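Local coordinates for hypothetical protein Atu2684 (Agrobacterium tumefaciens, PDB 2AXO), which is of unknown function but contains a thioredoxin-like domain with a CXXC disulfide, which suggests, without proving, a role in thiol redox chemistry, at residues Val80-Tyr85 and Asn111-Pro116. Sequence-based numbering, arbitrary orientation.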
ATOM      1  N   VAL A  80      -5.343  -3.781   7.105  1.00 15.10           N
ATOM      2  CA  VAL A  80      -4.765  -3.565   5.777  1.00 15.99           C
ATOM      3  C   VAL A  80      -4.346  -4.890   5.144  1.00 18.07           C
ATOM      4  O   VAL A  80      -4.105  -5.873   5.842  1.00 18.16           O
ATOM      5  CB  VAL A  80      -3.547  -2.617   5.852  1.00 16.83           C
ATOM      6  CG1 VAL A  80      -4.002  -1.247   6.326  1.00 17.32           C
ATOM      7  CG2 VAL A  80      -2.489  -3.184   6.793  1.00 15.36           C
ATOM      8  N   ASP A  81      -4.253  -4.918   3.819  1.00 19.82           N
ATOM      9  CA  ASP A  81      -3.894  -6.157   3.138  1.00 21.35           C
ATOM     10  C   ASP A  81      -2.420  -6.324   2.799  1.00 22.17           C
ATOM     11  O   ASP A  81      -2.007  -7.396   2.361  1.00 23.72           O
ATOM     12  CB  ASP A  81      -4.727  -6.309   1.857  1.00 23.01           C
ATOM     13  CG  ASP A  81      -4.374  -5.279   0.800  1.00 23.63           C
ATOM     14  OD1 ASP A  81      -3.596  -4.346   1.095  1.00 22.99           O
ATOM     15  OD2 ASP A  81      -4.880  -5.399  -0.334  1.00 25.76           O
ATOM     16  N   TYR A  82      -1.611  -5.295   3.019  1.00 21.18           N
ATOM     17  CA  TYR A  82      -0.211  -5.421   2.658  1.00 21.89           C
ATOM     18  C   TYR A  82       0.697  -6.197   3.607  1.00 21.41           C
ATOM     19  O   TYR A  82       1.920  -6.079   3.545  1.00 22.24           O
ATOM     20  CB  TYR A  82       0.379  -4.041   2.341  1.00 21.65           C
ATOM     21  CG  TYR A  82       0.213  -2.967   3.391  1.00 21.03           C
ATOM     22  CD1 TYR A  82       0.978  -2.977   4.554  1.00 21.13           C
ATOM     23  CD2 TYR A  82      -0.629  -1.881   3.166  1.00 20.10           C
ATOM     24  CE1 TYR A  82       0.922  -1.921   5.461  1.00 18.85           C
ATOM     25  CE2 TYR A  82      -0.698  -0.824   4.061  1.00 16.48           C
ATOM     26  CZ  TYR A  82       0.083  -0.844   5.201  1.00 17.18           C
ATOM     27  OH  TYR A  82       0.058   0.228   6.059  1.00 13.99           O
ATOM     28  N   TRP A  83       0.096  -7.008   4.470  1.00 22.64           N
ATOM     29  CA  TRP A  83       0.862  -7.834   5.394  1.00 24.39           C
ATOM     30  C   TRP A  83       0.559  -9.297   5.122  1.00 26.84           C
ATOM     31  O   TRP A  83       1.041 -10.188   5.822  1.00 27.90           O
ATOM     32  CB  TRP A  83       0.529  -7.498   6.849  1.00 22.21           C
ATOM     33  CG  TRP A  83       1.200  -6.263   7.329  1.00 19.34           C
ATOM     34  CD1 TRP A  83       0.636  -5.028   7.490  1.00 20.22           C
ATOM     35  CD2 TRP A  83       2.576  -6.128   7.694  1.00 17.59           C
ATOM     36  NE1 TRP A  83       1.577  -4.134   7.934  1.00 17.40           N
ATOM     37  CE2 TRP A  83       2.778  -4.783   8.070  1.00 17.57           C
ATOM     38  CE3 TRP A  83       3.661  -7.015   7.739  1.00 17.78           C
ATOM     39  CZ2 TRP A  83       4.022  -4.299   8.494  1.00 15.89           C
ATOM     40  CZ3 TRP A  83       4.902  -6.534   8.157  1.00 16.92           C
ATOM     41  CH2 TRP A  83       5.069  -5.188   8.530  1.00 17.55           C
ATOM     42  N   ASN A  84      -0.249  -9.539   4.097  1.00 29.62           N
ATOM     43  CA  ASN A  84      -0.607 -10.899   3.726  1.00 32.19           C
ATOM     44  C   ASN A  84       0.438 -11.433   2.761  1.00 33.87           C
ATOM     45  O   ASN A  84       0.976 -10.689   1.942  1.00 35.11           O
ATOM     46  CB  ASN A  84      -1.983 -10.936   3.052  1.00 31.89           C
ATOM     47  CG  ASN A  84      -3.057 -10.249   3.872  1.00 32.07           C
ATOM     48  OD1 ASN A  84      -3.131 -10.418   5.089  1.00 32.84           O
ATOM     49  ND2 ASN A  84      -3.903  -9.475   3.205  1.00 33.46           N
ATOM     50  N   TYR A  85       0.728 -12.723   2.867  1.00 36.40           N
ATOM     51  CA  TYR A  85       1.703 -13.350   1.988  1.00 38.29           C
ATOM     52  C   TYR A  85       1.252 -14.740   1.560  1.00 39.74           C
ATOM     53  O   TYR A  85       1.356 -15.095   0.386  1.00 41.48           O
ATOM     54  CB  TYR A  85       3.070 -13.404   2.676  1.00 38.73           C
ATOM     55  CG  TYR A  85       3.055 -13.996   4.064  1.00 38.28           C
ATOM     56  CD1 TYR A  85       3.381 -15.334   4.277  1.00 38.39           C
ATOM     57  CD2 TYR A  85       2.742 -13.210   5.172  1.00 38.07           C
ATOM     58  CE1 TYR A  85       3.403 -15.877   5.558  1.00 39.16           C
ATOM     59  CE2 TYR A  85       2.757 -13.740   6.460  1.00 38.59           C
ATOM     60  CZ  TYR A  85       3.091 -15.072   6.646  1.00 39.43           C
ATOM     61  OH  TYR A  85       3.131 -15.602   7.915  1.00 40.20           O
ATOM     62  N   ASN A 111       4.213  10.733   2.076  1.00 17.86           N
ATOM     63  CA  ASN A 111       4.634   9.976   0.897  1.00 17.58           C
ATOM     64  C   ASN A 111       4.716   8.478   1.155  1.00 17.75           C
ATOM     65  O   ASN A 111       5.390   7.748   0.425  1.00 17.81           O
ATOM     66  CB  ASN A 111       5.992  10.472   0.396  1.00 21.77           C
ATOM     67  CG  ASN A 111       7.141   9.988   1.255  1.00 25.07           C
ATOM     68  OD1 ASN A 111       7.159  10.206   2.464  1.00 27.66           O
ATOM     69  ND2 ASN A 111       8.108   9.326   0.631  1.00 28.48           N
ATOM     70  N   GLY A 112       4.036   8.020   2.199  1.00 16.12           N
ATOM     71  CA  GLY A 112       4.052   6.604   2.514  1.00 15.23           C
ATOM     72  C   GLY A 112       3.033   6.229   3.569  1.00 15.62           C
ATOM     73  O   GLY A 112       2.332   7.089   4.099  1.00 15.73           O
ATOM     74  N   VAL A 113       2.941   4.934   3.856  1.00 15.04           N
ATOM     75  CA  VAL A 113       2.028   4.424   4.872  1.00 14.64           C
ATOM     76  C   VAL A 113       2.793   3.445   5.754  1.00 14.92           C
ATOM     77  O   VAL A 113       3.831   2.907   5.358  1.00 14.30           O
ATOM     78  CB  VAL A 113       0.819   3.664   4.257  1.00 14.73           C
ATOM     79  CG1 VAL A 113      -0.073   4.620   3.482  1.00 10.48           C
ATOM     80  CG2 VAL A 113       1.313   2.536   3.355  1.00 12.09           C
ATOM     81  N   TYR A 114       2.272   3.215   6.952  1.00 15.03           N
ATOM     82  CA  TYR A 114       2.894   2.292   7.884  1.00 13.69           C
ATOM     83  C   TYR A 114       1.825   1.770   8.833  1.00 13.57           C
ATOM     84  O   TYR A 114       0.711   2.289   8.870  1.00 13.96           O
ATOM     85  CB  TYR A 114       3.988   2.999   8.699  1.00 14.10           C
ATOM     86  CG  TYR A 114       3.483   4.097   9.619  1.00 14.70           C
ATOM     87  CD1 TYR A 114       3.363   5.415   9.176  1.00 14.98           C
ATOM     88  CD2 TYR A 114       3.104   3.808  10.927  1.00 14.97           C
ATOM     89  CE1 TYR A 114       2.877   6.418  10.023  1.00 17.63           C
ATOM     90  CE2 TYR A 114       2.616   4.798  11.775  1.00 17.19           C
ATOM     91  CZ  TYR A 114       2.505   6.098  11.322  1.00 17.11           C
ATOM     92  OH  TYR A 114       2.019   7.073  12.167  1.00 17.98           O
ATOM     93  N   THR A 115       2.157   0.724   9.578  1.00 13.87           N
ATOM     94  CA  THR A 115       1.240   0.174  10.574  1.00 14.79           C
ATOM     95  C   THR A 115       2.078  -0.106  11.812  1.00 13.42           C
ATOM     96  O   THR A 115       3.235  -0.499  11.706  1.00 14.68           O
ATOM     97  CB  THR A 115       0.559  -1.152  10.120  1.00 16.35           C
ATOM     98  OG1 THR A 115       1.554  -2.072   9.659  1.00 17.00           O
ATOM     99  CG2 THR A 115      -0.466  -0.896   9.024  1.00 17.08           C
ATOM    100  N   PRO A 116       1.512   0.119  13.008  1.00 14.45           N
ATOM    101  CA  PRO A 116       0.155   0.621  13.236  1.00 13.06           C
ATOM    102  C   PRO A 116       0.085   2.144  13.162  1.00 13.72           C
ATOM    103  O   PRO A 116       0.913   2.847  13.751  1.00 15.39           O
ATOM    104  CB  PRO A 116      -0.169   0.091  14.629  1.00 13.16           C
ATOM    105  CG  PRO A 116       1.156   0.165  15.313  1.00 15.09           C
ATOM    106  CD  PRO A 116       2.122  -0.341  14.269  1.00 13.67           C
TER
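The cis-proline loop of the thioredoxin-like fold, beside the CXXC disulfide Cys54-Cys57, is where Trp83, Tyr82 and Val80 meet Thr115, the residue joined to Pro116 by a cis peptide bond. The side chains of Trp83 and Thr115 lie alongside each other and point opposite ways, and the indole NE1 donates a hydrogen bond of 2.7 Å to Thr115 OG1. The bond is bent, with an N-H...O angle of 135°, and the hydroxyl lies 26° out of the indole plane. A chi1 of 51° sets Thr115 OG1 between its own backbone N and carbonyl carbon, while CG2 sits beside the N and serves the apolar half of the contact. This methyl meets Val80 CG2 tip to tip at 3.8 Å and comes within 3.2 Å of Tyr82 OH. Val80 CG2 also lies over the centre of the Tyr82 ring, 3.8 Å above its plane, so one methyl backs the phenol and touches the threonine. Val113 crosses the far end of the phenol obliquely, its CG2 4.0 Å from Tyr82 CE2. The buried phenol oxygen is satisfied by Gln101 of helix 95-107, whose amide nitrogen also binds Tyr114 O, and this one side chain thereby ties both segments to the helix. Val80 continues from strand 74-79 and hydrogen-bonds through its backbone to Thr50 at the end of strand 45-50, while Thr115 touches Cys54. Strand 112-114 pairs antiparallel with a strand of the second subunit, so the contact lies at the dimer interface, beside helix 95-107 and just ahead of strand 117-120.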